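Local coordinates for flagellar brake protein YcgR (Klebsiella pneumoniae, PDB 5KEC), which binds the second messenger c-di-GMP and probably, in response, activates transcription of type 3 fimbriae genes, at residues K140-G145 / C207-R212. Numbering follows the deposited sequence.
Sequences KDISDG and CQFKFR
The ring of F209 takes three atoms of segment 140-145 at its rim: S143 O lies near the ring plane, 3.5 Å from CE1, D144 O stands at the same edge, 3.9 Å from CD1, and I142 CG1 is 4.1 Å from CZ, the two side chains crossing at about a right angle. CG1 is anti to the backbone N (chi1 -170°), beside the carbonyl carbon, and this puts CG1 itself against F209 CZ. Obliquely to the ring, G145 C comes within 3.5 Å of F209 CD1. F211 repeats the edge contact, with D144 O 3.4 Å from its CE2, so that one carbonyl oxygen faces the rims of two phenylalanines, whose ring hydrogens carry a slight positive charge.

The backbone tie is F209 N to G145 O, 2.8 Å long and nearly straight at 163°, although the donor is tilted 32° from the carbonyl plane. A water donates to that same oxygen and, at 2.6 Å, to F209 O. S143 OG accepts from G145 N in an ST turn and also bonds to G146 N, which shapes the ligand-binding turn.

D141, S143 and G146 form the [D/N]xSxxG motif of PilZ domains and, with C207, bind c-di-GMP in another structure of this protein; here, without ligand, D141 OD1 is in a salt bridge with R116. The contact joins the turn between antiparallel strands 134-142 and 146-151 to the end of strand 199-210, which pairs with 146-151. F209 also packs on I180 and L182 of strand 177-193, while I142, D144 and F211 touch L227, L224 and I220 of helix 214-234.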
ATOM      1  N   LYS B 140       3.076 -14.666  -7.582  1.00 18.05           N
ATOM      2  CA  LYS B 140       2.149 -14.575  -8.709  1.00 25.90           C
ATOM      3  C   LYS B 140       2.071 -13.163  -9.265  1.00 31.19           C
ATOM      4  O   LYS B 140       2.050 -12.961 -10.481  1.00 44.35           O
ATOM      5  CB  LYS B 140       0.752 -15.063  -8.311  1.00 29.08           C
ATOM      6  CG  LYS B 140       0.698 -16.522  -7.909  1.00 26.87           C
ATOM      7  CD  LYS B 140       1.278 -17.418  -8.990  1.00 33.06           C
ATOM      8  CE  LYS B 140       0.399 -17.451 -10.234  1.00 34.51           C
ATOM      9  NZ  LYS B 140       0.952 -18.373 -11.269  1.00 40.13           N
ATOM     10  N   ASP B 141       2.003 -12.182  -8.377  1.00 32.69           N
ATOM     11  CA  ASP B 141       2.058 -10.794  -8.807  1.00 32.34           C
ATOM     12  C   ASP B 141       2.859  -9.975  -7.815  1.00 28.22           C
ATOM     13  O   ASP B 141       3.214 -10.455  -6.737  1.00 24.47           O
ATOM     14  CB  ASP B 141       0.659 -10.208  -9.018  1.00 37.87           C
ATOM     15  CG  ASP B 141      -0.181 -10.236  -7.766  1.00 51.84           C
ATOM     16  OD1 ASP B 141       0.387 -10.071  -6.666  1.00 60.42           O
ATOM     17  OD2 ASP B 141      -1.413 -10.416  -7.886  1.00 55.36           O
ATOM     18  N   ILE B 142       3.149  -8.737  -8.180  1.00 25.86           N
ATOM     19  CA  ILE B 142       4.067  -7.935  -7.395  1.00 29.23           C
ATOM     20  C   ILE B 142       3.875  -6.446  -7.669  1.00 33.09           C
ATOM     21  O   ILE B 142       3.618  -6.034  -8.803  1.00 39.88           O
ATOM     22  CB  ILE B 142       5.531  -8.359  -7.684  1.00 36.50           C
ATOM     23  CG1 ILE B 142       6.503  -7.710  -6.703  1.00 41.07           C
ATOM     24  CG2 ILE B 142       5.913  -8.046  -9.125  1.00 36.10           C
ATOM     25  CD1 ILE B 142       7.932  -8.161  -6.902  1.00 45.71           C
ATOM     26  N   SER B 143       3.960  -5.651  -6.610  1.00 35.24           N
ATOM     27  CA  SER B 143       4.000  -4.203  -6.735  1.00 33.95           C
ATOM     28  C   SER B 143       5.249  -3.768  -5.990  1.00 35.04           C
ATOM     29  O   SER B 143       6.085  -4.606  -5.655  1.00 31.52           O
ATOM     30  CB  SER B 143       2.751  -3.563  -6.130  1.00 32.86           C
ATOM     31  OG  SER B 143       2.685  -3.787  -4.734  1.00 25.53           O
ATOM     32  N   ASP B 144       5.394  -2.474  -5.733  1.00 35.85           N
ATOM     33  CA  ASP B 144       6.561  -2.006  -4.995  1.00 42.76           C
ATOM     34  C   ASP B 144       6.301  -2.061  -3.496  1.00 38.57           C
ATOM     35  O   ASP B 144       7.195  -1.808  -2.691  1.00 39.71           O
ATOM     36  CB  ASP B 144       6.972  -0.598  -5.437  1.00 48.55           C
ATOM     37  CG  ASP B 144       5.838   0.391  -5.352  1.00 62.17           C
ATOM     38  OD1 ASP B 144       5.839   1.356  -6.146  1.00 70.77           O
ATOM     39  OD2 ASP B 144       4.949   0.206  -4.494  1.00 64.48           O
ATOM     40  N   GLY B 145       5.074  -2.415  -3.128  1.00 28.88           N
ATOM     41  CA  GLY B 145       4.700  -2.475  -1.728  1.00 33.02           C
ATOM     42  C   GLY B 145       4.393  -3.880  -1.246  1.00 36.70           C
ATOM     43  O   GLY B 145       4.349  -4.137  -0.042  1.00 29.63           O
ATOM     44  N   CYS B 207       0.800 -10.226   0.653  1.00 25.36           N
ATOM     45  CA  CYS B 207       1.769  -9.785   1.643  1.00 27.98           C
ATOM     46  C   CYS B 207       2.207  -8.352   1.419  1.00 26.81           C
ATOM     47  O   CYS B 207       2.141  -7.829   0.307  1.00 33.85           O
ATOM     48  CB  CYS B 207       2.984 -10.712   1.632  1.00 29.36           C
ATOM     49  SG  CYS B 207       2.599 -12.398   2.179  1.00 41.86           S
ATOM     50  N   GLN B 208       2.646  -7.719   2.495  1.00 34.77           N
ATOM     51  CA  GLN B 208       3.209  -6.390   2.417  1.00 38.22           C
ATOM     52  C   GLN B 208       4.705  -6.529   2.655  1.00 34.83           C
ATOM     53  O   GLN B 208       5.127  -7.217   3.582  1.00 34.64           O
ATOM     54  CB  GLN B 208       2.573  -5.496   3.479  1.00 45.54           C
ATOM     55  CG  GLN B 208       2.888  -4.023   3.337  1.00 56.21           C
ATOM     56  CD  GLN B 208       2.298  -3.203   4.465  1.00 65.77           C
ATOM     57  OE1 GLN B 208       2.982  -2.888   5.440  1.00 68.87           O
ATOM     58  NE2 GLN B 208       1.020  -2.858   4.341  1.00 63.55           N
ATOM     59  N   PHE B 209       5.503  -5.902   1.796  1.00 31.36           N
ATOM     60  CA  PHE B 209       6.954  -5.902   1.956  1.00 27.62           C
ATOM     61  C   PHE B 209       7.372  -5.070   3.161  1.00 32.33           C
ATOM     62  O   PHE B 209       6.915  -3.940   3.330  1.00 32.67           O
ATOM     63  CB  PHE B 209       7.628  -5.321   0.709  1.00 27.62           C
ATOM     64  CG  PHE B 209       7.542  -6.197  -0.502  1.00 31.83           C
ATOM     65  CD1 PHE B 209       7.387  -5.641  -1.761  1.00 29.43           C
ATOM     66  CD2 PHE B 209       7.639  -7.573  -0.389  1.00 35.74           C
ATOM     67  CE1 PHE B 209       7.318  -6.443  -2.884  1.00 30.46           C
ATOM     68  CE2 PHE B 209       7.569  -8.381  -1.507  1.00 35.35           C
ATOM     69  CZ  PHE B 209       7.410  -7.816  -2.755  1.00 33.98           C
ATOM     70  N   LYS B 210       8.241  -5.631   4.000  1.00 34.29           N
ATOM     71  CA  LYS B 210       8.966  -4.834   4.986  1.00 36.14           C
ATOM     72  C   LYS B 210      10.439  -4.817   4.586  1.00 40.37           C
ATOM     73  O   LYS B 210      11.218  -5.666   5.024  1.00 37.03           O
ATOM     74  CB  LYS B 210       8.809  -5.400   6.403  1.00 33.78           C
ATOM     75  CG  LYS B 210       7.432  -5.219   7.017  1.00 47.80           C
ATOM     76  CD  LYS B 210       7.053  -3.747   7.144  1.00 69.99           C
ATOM     77  CE  LYS B 210       5.611  -3.584   7.626  1.00 75.79           C
ATOM     78  NZ  LYS B 210       5.204  -2.156   7.765  1.00 76.28           N
ATOM     79  N   PHE B 211      10.813  -3.859   3.742  1.00 36.81           N
ATOM     80  CA  PHE B 211      12.170  -3.811   3.203  1.00 37.31           C
ATOM     81  C   PHE B 211      13.235  -3.560   4.269  1.00 45.11           C
ATOM     82  O   PHE B 211      12.992  -2.871   5.260  1.00 43.42           O
ATOM     83  CB  PHE B 211      12.283  -2.753   2.107  1.00 35.53           C
ATOM     84  CG  PHE B 211      11.552  -3.106   0.845  1.00 38.77           C
ATOM     85  CD1 PHE B 211      12.116  -3.974  -0.076  1.00 34.26           C
ATOM     86  CD2 PHE B 211      10.303  -2.564   0.576  1.00 42.55           C
ATOM     87  CE1 PHE B 211      11.447  -4.300  -1.244  1.00 41.73           C
ATOM     88  CE2 PHE B 211       9.626  -2.883  -0.586  1.00 35.79           C
ATOM     89  CZ  PHE B 211      10.198  -3.754  -1.499  1.00 42.03           C
ATOM     90  N   ARG B 212      14.421  -4.119   4.044  1.00 43.07           N
ATOM     91  CA  ARG B 212      15.537  -3.945   4.964  1.00 45.61           C
ATOM     92  C   ARG B 212      16.408  -2.761   4.560  1.00 40.35           C
ATOM     93  O   ARG B 212      17.054  -2.146   5.403  1.00 50.44           O
ATOM     94  CB  ARG B 212      16.372  -5.224   5.047  1.00 42.96           C
ATOM     95  CG  ARG B 212      15.610  -6.410   5.595  1.00 40.32           C
ATOM     96  CD  ARG B 212      16.517  -7.607   5.791  1.00 53.20           C
ATOM     97  NE  ARG B 212      15.842  -8.670   6.526  1.00 62.18           N
ATOM     98  CZ  ARG B 212      16.418  -9.810   6.889  1.00 58.78           C
ATOM     99  NH1 ARG B 212      17.689 -10.041   6.588  1.00 46.68           N
ATOM    100  NH2 ARG B 212      15.718 -10.717   7.556  1.00 59.10           N
TER
HETATM  101  O   HOH W   1       5.451  -2.316   1.864  1.00 44.97           O